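Terminase, large subunit (Enterobacteria phage P22, PDB 4DKW) drives viral DNA into empty capsids as an ATP-powered motor and cuts the genome with its C-terminal nuclease domain, the part in this chain. Local coordinates at residues Ala41-Trp46 with Asp170-Ala175; Tyr55-Trp60 with Lys142-Cys147. One frame throughout, in Å; residues are numbered along the deposited sequence.

In the fold
Both interactions belong to the RNase H-like nuclease domain and share its central mixed sheet, in which strands 40-48 and 53-62 are antiparallel neighbours. Interaction 1 lies almost at the centre of the chain, wholly buried, and sets a helix against one face of the sheet by apolar contacts, next to a catalytic magnesium ion. Interaction 2, about 9 Å away between centres, is partly buried and pairs two strands within the sheet through backbone hydrogen bonds, with aromatic packing on one face. The two meet directly: Trp46 N and Tyr55 O lie 2.7 Å apart, a probable hydrogen bond, and the Trp46 ring packs on Ala57 and edge-to-face with Phe144.

Interaction 1: Ala41-Trp46 with Asp170-Ala175; sequences AHIQLW and DDVLDA. With MG (magnesium ion), chain E.
The methyl group of Ala41 packs against the backbone of the first turn of helix 171-181, with CB 3.6 Å from Asp171 O and 3.9 Å from Val172 CG2. Ile43, two residues on, points the same way. Its CG1 lies in the crowded position between the backbone N and the carbonyl carbon (chi1 64°), 3.8 Å from Ala175 CB, and the Ile43 and Val172 side chains cross obliquely, CG2 of Ile43 lying 4.1 Å from Val172 CG1. The axes of segments 41-46 and 171-175 approach to 7.6 Å, consistent with the small alanines on both partners. This is a helix packed on the central sheet of an RNase H-like nuclease, and it carries a catalytic metal-binding aspartate at its N-terminal end. Asp171 turns its carboxylate away from the strand, and OD1 binds magnesium at 2.3 Å; two waters and Asp33 OD2, from the adjoining strand 27-33, also bind the ion. Farther out, backbone hydrogen bonds of Ala41 with Asp33 and of Ile43 with Ala31 tie the strand to the one bearing that second aspartate. On the helix, the Glu153 carboxylate accepts hydrogen bonds from Val172 N and Leu173 N, in the turn that presents Asp171.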
ATOM      1  N   ALA A  41      -0.080   7.603   3.971  1.00 31.18           N
ATOM      2  CA  ALA A  41      -1.013   6.956   3.053  1.00 28.17           C
ATOM      3  C   ALA A  41      -1.697   5.765   3.711  1.00 27.34           C
ATOM      4  O   ALA A  41      -1.062   4.989   4.424  1.00 33.83           O
ATOM      5  CB  ALA A  41      -0.303   6.521   1.764  1.00 22.29           C
ATOM      6  N   HIS A  42      -2.998   5.634   3.488  1.00 24.72           N
ATOM      7  CA  HIS A  42      -3.704   4.412   3.850  1.00 21.87           C
ATOM      8  C   HIS A  42      -4.375   3.861   2.594  1.00 29.39           C
ATOM      9  O   HIS A  42      -5.114   4.586   1.924  1.00 30.28           O
ATOM     10  CB  HIS A  42      -4.751   4.682   4.933  1.00 26.11           C
ATOM     11  CG  HIS A  42      -5.284   3.437   5.574  1.00 24.57           C
ATOM     12  ND1 HIS A  42      -4.689   2.858   6.672  1.00 28.16           N
ATOM     13  CD2 HIS A  42      -6.330   2.645   5.248  1.00 21.29           C
ATOM     14  CE1 HIS A  42      -5.358   1.767   7.004  1.00 26.90           C
ATOM     15  NE2 HIS A  42      -6.359   1.619   6.164  1.00 19.94           N
ATOM     16  N   ILE A  43      -4.111   2.597   2.267  1.00 28.75           N
ATOM     17  CA  ILE A  43      -4.633   2.001   1.036  1.00 25.52           C
ATOM     18  C   ILE A  43      -5.425   0.746   1.327  1.00 23.21           C
ATOM     19  O   ILE A  43      -5.325   0.174   2.406  1.00 22.38           O
ATOM     20  CB  ILE A  43      -3.509   1.663   0.015  1.00 20.83           C
ATOM     21  CG1 ILE A  43      -2.556   0.588   0.567  1.00 19.67           C
ATOM     22  CG2 ILE A  43      -2.732   2.932  -0.362  1.00 16.87           C
ATOM     23  CD1 ILE A  43      -2.923  -0.904   0.250  1.00 14.92           C
ATOM     24  N   GLN A  44      -6.210   0.317   0.348  1.00 27.17           N
ATOM     25  CA  GLN A  44      -6.892  -0.964   0.433  1.00 24.95           C
ATOM     26  C   GLN A  44      -6.673  -1.727  -0.864  1.00 23.72           C
ATOM     27  O   GLN A  44      -6.878  -1.205  -1.962  1.00 21.43           O
ATOM     28  CB  GLN A  44      -8.394  -0.812   0.718  1.00 23.16           C
ATOM     29  CG  GLN A  44      -9.123  -2.152   0.841  1.00 18.50           C
ATOM     30  CD  GLN A  44     -10.535  -2.002   1.370  1.00 23.68           C
ATOM     31  OE1 GLN A  44     -11.503  -2.086   0.617  1.00 28.48           O
ATOM     32  NE2 GLN A  44     -10.658  -1.767   2.672  1.00 24.44           N
ATOM     33  N   LEU A  45      -6.253  -2.971  -0.716  1.00 17.80           N
ATOM     34  CA  LEU A  45      -5.940  -3.816  -1.831  1.00 16.23           C
ATOM     35  C   LEU A  45      -6.913  -4.987  -1.816  1.00 23.65           C
ATOM     36  O   LEU A  45      -7.194  -5.552  -0.757  1.00 20.04           O
ATOM     37  CB  LEU A  45      -4.504  -4.301  -1.642  1.00 21.81           C
ATOM     38  CG  LEU A  45      -3.695  -4.976  -2.731  1.00 25.69           C
ATOM     39  CD1 LEU A  45      -3.540  -4.069  -3.960  1.00 20.83           C
ATOM     40  CD2 LEU A  45      -2.346  -5.328  -2.132  1.00 25.41           C
ATOM     41  N   TRP A  46      -7.460  -5.335  -2.978  1.00 21.92           N
ATOM     42  CA  TRP A  46      -8.294  -6.526  -3.081  1.00 20.71           C
ATOM     43  C   TRP A  46      -7.515  -7.576  -3.842  1.00 21.15           C
ATOM     44  O   TRP A  46      -6.795  -7.251  -4.790  1.00 25.22           O
ATOM     45  CB  TRP A  46      -9.600  -6.235  -3.815  1.00 20.73           C
ATOM     46  CG  TRP A  46     -10.458  -5.216  -3.156  1.00 17.80           C
ATOM     47  CD1 TRP A  46     -10.294  -4.678  -1.912  1.00 23.72           C
ATOM     48  CD2 TRP A  46     -11.626  -4.600  -3.712  1.00 21.24           C
ATOM     49  NE1 TRP A  46     -11.292  -3.769  -1.654  1.00 22.88           N
ATOM     50  CE2 TRP A  46     -12.123  -3.704  -2.741  1.00 24.18           C
ATOM     51  CE3 TRP A  46     -12.305  -4.729  -4.933  1.00 18.31           C
ATOM     52  CZ2 TRP A  46     -13.264  -2.927  -2.965  1.00 22.18           C
ATOM     53  CZ3 TRP A  46     -13.440  -3.959  -5.148  1.00 22.72           C
ATOM     54  CH2 TRP A  46     -13.907  -3.070  -4.170  1.00 22.16           C
ATOM     55  N   ASP A 170       6.416   8.602  -2.741  1.00 27.05           N
ATOM     56  CA  ASP A 170       6.279   7.154  -2.794  1.00 25.31           C
ATOM     57  C   ASP A 170       5.537   6.561  -1.607  1.00 26.52           C
ATOM     58  O   ASP A 170       5.707   5.392  -1.291  1.00 29.68           O
ATOM     59  CB  ASP A 170       7.656   6.501  -2.945  1.00 26.17           C
ATOM     60  CG  ASP A 170       8.578   6.792  -1.781  1.00 21.48           C
ATOM     61  OD1 ASP A 170       8.207   7.603  -0.917  1.00 22.27           O
ATOM     62  OD2 ASP A 170       9.687   6.209  -1.736  1.00 28.14           O
ATOM     63  N   ASP A 171       4.695   7.366  -0.971  1.00 27.69           N
ATOM     64  CA  ASP A 171       3.927   6.929   0.192  1.00 23.92           C
ATOM     65  C   ASP A 171       2.817   5.918  -0.139  1.00 27.46           C
ATOM     66  O   ASP A 171       2.706   4.893   0.529  1.00 24.71           O
ATOM     67  CB  ASP A 171       3.362   8.147   0.911  1.00 27.50           C
ATOM     68  CG  ASP A 171       4.399   9.253   1.060  1.00 31.37           C
ATOM     69  OD1 ASP A 171       5.357   9.075   1.862  1.00 32.14           O
ATOM     70  OD2 ASP A 171       4.264  10.282   0.361  1.00 33.02           O
ATOM     71  N   VAL A 172       1.998   6.219  -1.149  1.00 26.45           N
ATOM     72  CA  VAL A 172       1.005   5.274  -1.669  1.00 23.28           C
ATOM     73  C   VAL A 172       1.683   4.017  -2.243  1.00 23.98           C
ATOM     74  O   VAL A 172       1.208   2.896  -2.035  1.00 27.10           O
ATOM     75  CB  VAL A 172       0.084   5.932  -2.729  1.00 19.71           C
ATOM     76  CG1 VAL A 172      -0.835   4.890  -3.401  1.00 17.52           C
ATOM     77  CG2 VAL A 172      -0.742   7.044  -2.089  1.00 21.18           C
ATOM     78  N   LEU A 173       2.806   4.204  -2.935  1.00 19.84           N
ATOM     79  CA  LEU A 173       3.561   3.086  -3.496  1.00 22.07           C
ATOM     80  C   LEU A 173       4.077   2.168  -2.386  1.00 25.92           C
ATOM     81  O   LEU A 173       3.922   0.947  -2.453  1.00 28.86           O
ATOM     82  CB  LEU A 173       4.715   3.589  -4.373  1.00 22.38           C
ATOM     83  CG  LEU A 173       4.286   4.301  -5.665  1.00 24.58           C
ATOM     84  CD1 LEU A 173       5.481   4.927  -6.370  1.00 19.64           C
ATOM     85  CD2 LEU A 173       3.564   3.337  -6.608  1.00 21.84           C
ATOM     86  N   ASP A 174       4.665   2.759  -1.354  1.00 18.70           N
ATOM     87  CA  ASP A 174       5.141   1.986  -0.214  1.00 17.40           C
ATOM     88  C   ASP A 174       4.018   1.206   0.457  1.00 20.23           C
ATOM     89  O   ASP A 174       4.132  -0.006   0.676  1.00 25.47           O
ATOM     90  CB  ASP A 174       5.812   2.895   0.812  1.00 22.71           C
ATOM     91  CG  ASP A 174       7.192   3.340   0.384  1.00 24.34           C
ATOM     92  OD1 ASP A 174       7.722   2.801  -0.612  1.00 25.61           O
ATOM     93  OD2 ASP A 174       7.754   4.222   1.061  1.00 26.43           O
ATOM     94  N   ALA A 175       2.942   1.909   0.796  1.00 25.53           N
ATOM     95  CA  ALA A 175       1.758   1.282   1.383  1.00 20.45           C
ATOM     96  C   ALA A 175       1.246   0.120   0.528  1.00 25.84           C
ATOM     97  O   ALA A 175       0.983  -0.963   1.045  1.00 25.83           O
ATOM     98  CB  ALA A 175       0.657   2.313   1.599  1.00 17.14           C
TER
HETATM   99 MG    MG E 501       6.515   7.763   3.382  1.00 36.78          MG
HETATM  100  O   HOH W   1       7.195   6.691   4.922  1.00 30.00           O
HETATM  101  O   HOH W   2       7.812   9.466   3.148  1.00 40.27           O

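Interaction 2: Tyr55-Trp60 with Lys142-Cys147; sequences YLARVW and KVFNTC
Strand 53-62 runs parallel to strand 141-144 in the mixed sheet of the RNase H-like domain, and two nearly straight backbone hydrogen bonds join them on either side of Val143. Leu56 N donates to Lys142 O at 2.8 Å, and Leu56 O accepts from Phe144 N at 3.1 Å, both in the carbonyl planes. The Phe144 side chain points toward the neighbouring strand. Its CB lies 3.8 Å from Leu56 O, and CG, placed beside the backbone N and anti to the carbonyl carbon (chi1 -78°), sets one ring face against Ala57, whose CA makes a CH-pi contact over that face. CG and CD1 stay near Leu56 O. CD2 comes to 3.5 Å from Ala57 O; on the other branch CE1 approaches Tyr55 CB. At the far end CE2 and CZ meet Ala57 CB, and CE2 also lies at the edge of the Arg58 guanidinium, whose plane is inclined 50° to the ring. Ala57 and Arg58 form a classic beta bulge opposite Gln44 of strand 40-48. Beyond Phe144 the chain makes a type I turn, closed by a hydrogen bond from Cys147 N to Phe144 O; the turn brings Cys147 alongside strand 53-62, with its CB 3.8 Å from Val59 CG2. Arg58, bent at chi2 (-80°), directs NH1 back to Ala57 O at 3.2 Å, approaching from above the carbonyl plane.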
ATOM      1  N   TYR A  55      -6.235  -5.696  -6.995  1.00 21.21           N
ATOM      2  CA  TYR A  55      -6.888  -4.423  -7.302  1.00 20.72           C
ATOM      3  C   TYR A  55      -6.604  -3.438  -6.179  1.00 21.78           C
ATOM      4  O   TYR A  55      -6.962  -3.683  -5.025  1.00 18.97           O
ATOM      5  CB  TYR A  55      -8.408  -4.596  -7.435  1.00 13.47           C
ATOM      6  CG  TYR A  55      -8.826  -5.599  -8.490  1.00 17.31           C
ATOM      7  CD1 TYR A  55      -9.086  -5.181  -9.794  1.00 17.05           C
ATOM      8  CD2 TYR A  55      -8.957  -6.957  -8.190  1.00 14.57           C
ATOM      9  CE1 TYR A  55      -9.474  -6.083 -10.775  1.00 18.99           C
ATOM     10  CE2 TYR A  55      -9.336  -7.870  -9.171  1.00 16.60           C
ATOM     11  CZ  TYR A  55      -9.592  -7.416 -10.462  1.00 20.73           C
ATOM     12  OH  TYR A  55      -9.982  -8.290 -11.452  1.00 26.91           O
ATOM     13  N   LEU A  56      -5.937  -2.340  -6.508  1.00 18.87           N
ATOM     14  CA  LEU A  56      -5.769  -1.267  -5.554  1.00 18.55           C
ATOM     15  C   LEU A  56      -7.077  -0.483  -5.588  1.00 23.46           C
ATOM     16  O   LEU A  56      -7.327   0.269  -6.523  1.00 20.19           O
ATOM     17  CB  LEU A  56      -4.575  -0.396  -5.933  1.00 18.10           C
ATOM     18  CG  LEU A  56      -4.270   0.721  -4.936  1.00 17.91           C
ATOM     19  CD1 LEU A  56      -3.981   0.139  -3.557  1.00 17.37           C
ATOM     20  CD2 LEU A  56      -3.095   1.537  -5.431  1.00 14.32           C
ATOM     21  N   ALA A  57      -7.924  -0.692  -4.579  1.00 22.69           N
ATOM     22  CA  ALA A  57      -9.305  -0.215  -4.622  1.00 21.64           C
ATOM     23  C   ALA A  57      -9.562   1.111  -3.887  1.00 25.44           C
ATOM     24  O   ALA A  57     -10.474   1.847  -4.246  1.00 31.07           O
ATOM     25  CB  ALA A  57     -10.239  -1.299  -4.092  1.00 17.95           C
ATOM     26  N   ARG A  58      -8.780   1.401  -2.849  1.00 22.33           N
ATOM     27  CA  ARG A  58      -8.953   2.639  -2.096  1.00 20.98           C
ATOM     28  C   ARG A  58      -7.593   3.241  -1.774  1.00 23.94           C
ATOM     29  O   ARG A  58      -6.666   2.521  -1.432  1.00 24.57           O
ATOM     30  CB  ARG A  58      -9.718   2.397  -0.789  1.00 24.57           C
ATOM     31  CG  ARG A  58     -11.018   1.622  -0.914  1.00 21.93           C
ATOM     32  CD  ARG A  58     -12.133   2.519  -1.375  1.00 32.38           C
ATOM     33  NE  ARG A  58     -13.435   1.865  -1.266  1.00 39.75           N
ATOM     34  CZ  ARG A  58     -14.022   1.188  -2.250  1.00 44.95           C
ATOM     35  NH1 ARG A  58     -13.427   1.061  -3.435  1.00 42.48           N
ATOM     36  NH2 ARG A  58     -15.210   0.636  -2.051  1.00 48.54           N
ATOM     37  N   VAL A  59      -7.486   4.564  -1.897  1.00 26.83           N
ATOM     38  CA  VAL A  59      -6.260   5.297  -1.592  1.00 25.63           C
ATOM     39  C   VAL A  59      -6.583   6.614  -0.903  1.00 30.41           C
ATOM     40  O   VAL A  59      -7.451   7.361  -1.359  1.00 30.87           O
ATOM     41  CB  VAL A  59      -5.450   5.604  -2.864  1.00 25.78           C
ATOM     42  CG1 VAL A  59      -4.430   6.686  -2.597  1.00 30.13           C
ATOM     43  CG2 VAL A  59      -4.775   4.339  -3.390  1.00 23.13           C
ATOM     44  N   TRP A  60      -5.890   6.885   0.200  1.00 29.32           N
ATOM     45  CA  TRP A  60      -5.992   8.161   0.889  1.00 22.67           C
ATOM     46  C   TRP A  60      -4.583   8.623   1.237  1.00 29.40           C
ATOM     47  O   TRP A  60      -3.792   7.869   1.802  1.00 28.78           O
ATOM     48  CB  TRP A  60      -6.861   8.035   2.144  1.00 26.79           C
ATOM     49  CG  TRP A  60      -6.969   9.301   2.971  1.00 35.16           C
ATOM     50  CD1 TRP A  60      -7.797  10.368   2.746  1.00 30.90           C
ATOM     51  CD2 TRP A  60      -6.235   9.611   4.170  1.00 35.97           C
ATOM     52  NE1 TRP A  60      -7.616  11.324   3.725  1.00 36.29           N
ATOM     53  CE2 TRP A  60      -6.666  10.882   4.610  1.00 35.33           C
ATOM     54  CE3 TRP A  60      -5.250   8.938   4.909  1.00 29.29           C
ATOM     55  CZ2 TRP A  60      -6.145  11.494   5.749  1.00 38.07           C
ATOM     56  CZ3 TRP A  60      -4.734   9.548   6.041  1.00 33.01           C
ATOM     57  CH2 TRP A  60      -5.184  10.814   6.450  1.00 34.64           C
ATOM     58  N   LYS A 142      -4.175  -4.197 -10.998  1.00 22.86           N
ATOM     59  CA  LYS A 142      -5.023  -3.116 -11.476  1.00 20.92           C
ATOM     60  C   LYS A 142      -5.203  -2.054 -10.391  1.00 20.47           C
ATOM     61  O   LYS A 142      -5.185  -2.371  -9.188  1.00 20.38           O
ATOM     62  CB  LYS A 142      -6.393  -3.666 -11.899  1.00 23.99           C
ATOM     63  CG  LYS A 142      -6.344  -4.786 -12.918  1.00 22.95           C
ATOM     64  CD  LYS A 142      -5.884  -4.268 -14.268  1.00 30.65           C
ATOM     65  CE  LYS A 142      -5.762  -5.392 -15.284  1.00 36.65           C
ATOM     66  NZ  LYS A 142      -4.861  -4.987 -16.396  1.00 30.50           N
ATOM     67  N   VAL A 143      -5.373  -0.803 -10.821  1.00 18.90           N
ATOM     68  CA  VAL A 143      -5.677   0.306  -9.912  1.00 18.53           C
ATOM     69  C   VAL A 143      -6.983   0.967 -10.345  1.00 18.38           C
ATOM     70  O   VAL A 143      -7.136   1.307 -11.514  1.00 23.35           O
ATOM     71  CB  VAL A 143      -4.529   1.346  -9.913  1.00 16.73           C
ATOM     72  CG1 VAL A 143      -4.815   2.510  -8.934  1.00 16.69           C
ATOM     73  CG2 VAL A 143      -3.224   0.663  -9.561  1.00 16.26           C
ATOM     74  N   PHE A 144      -7.930   1.128  -9.420  1.00 19.71           N
ATOM     75  CA  PHE A 144      -9.188   1.818  -9.727  1.00 22.43           C
ATOM     76  C   PHE A 144      -8.865   3.215 -10.238  1.00 20.61           C
ATOM     77  O   PHE A 144      -7.967   3.870  -9.713  1.00 23.80           O
ATOM     78  CB  PHE A 144     -10.071   1.937  -8.482  1.00 21.68           C
ATOM     79  CG  PHE A 144     -10.808   0.673  -8.119  1.00 23.09           C
ATOM     80  CD1 PHE A 144     -10.450  -0.554  -8.665  1.00 23.25           C
ATOM     81  CD2 PHE A 144     -11.870   0.721  -7.224  1.00 19.37           C
ATOM     82  CE1 PHE A 144     -11.143  -1.720  -8.326  1.00 19.58           C
ATOM     83  CE2 PHE A 144     -12.569  -0.424  -6.887  1.00 21.64           C
ATOM     84  CZ  PHE A 144     -12.209  -1.649  -7.438  1.00 21.12           C
ATOM     85  N   ASN A 145      -9.577   3.675 -11.260  1.00 24.48           N
ATOM     86  CA  ASN A 145      -9.314   5.002 -11.814  1.00 30.03           C
ATOM     87  C   ASN A 145      -9.613   6.155 -10.844  1.00 27.49           C
ATOM     88  O   ASN A 145      -9.273   7.302 -11.114  1.00 36.01           O
ATOM     89  CB  ASN A 145     -10.019   5.189 -13.170  1.00 28.09           C
ATOM     90  CG  ASN A 145     -11.527   5.048 -13.087  1.00 24.31           C
ATOM     91  OD1 ASN A 145     -12.170   5.552 -12.165  1.00 34.75           O
ATOM     92  ND2 ASN A 145     -12.107   4.375 -14.074  1.00 34.28           N
ATOM     93  N   THR A 146     -10.232   5.833  -9.713  1.00 28.10           N
ATOM     94  CA  THR A 146     -10.536   6.806  -8.675  1.00 31.83           C
ATOM     95  C   THR A 146      -9.399   6.945  -7.649  1.00 37.96           C
ATOM     96  O   THR A 146      -9.511   7.708  -6.692  1.00 44.07           O
ATOM     97  CB  THR A 146     -11.833   6.421  -7.944  1.00 28.49           C
ATOM     98  OG1 THR A 146     -11.758   5.048  -7.519  1.00 31.39           O
ATOM     99  CG2 THR A 146     -13.045   6.617  -8.860  1.00 24.14           C
ATOM    100  N   CYS A 147      -8.310   6.206  -7.855  1.00 36.83           N
ATOM    101  CA  CYS A 147      -7.164   6.242  -6.942  1.00 29.88           C
ATOM    102  C   CYS A 147      -6.048   7.076  -7.543  1.00 32.07           C
ATOM    103  O   CYS A 147      -4.924   6.598  -7.680  1.00 34.84           O
ATOM    104  CB  CYS A 147      -6.635   4.832  -6.653  1.00 23.39           C
ATOM    105  SG  CYS A 147      -7.796   3.785  -5.802  1.00 27.45           S
TER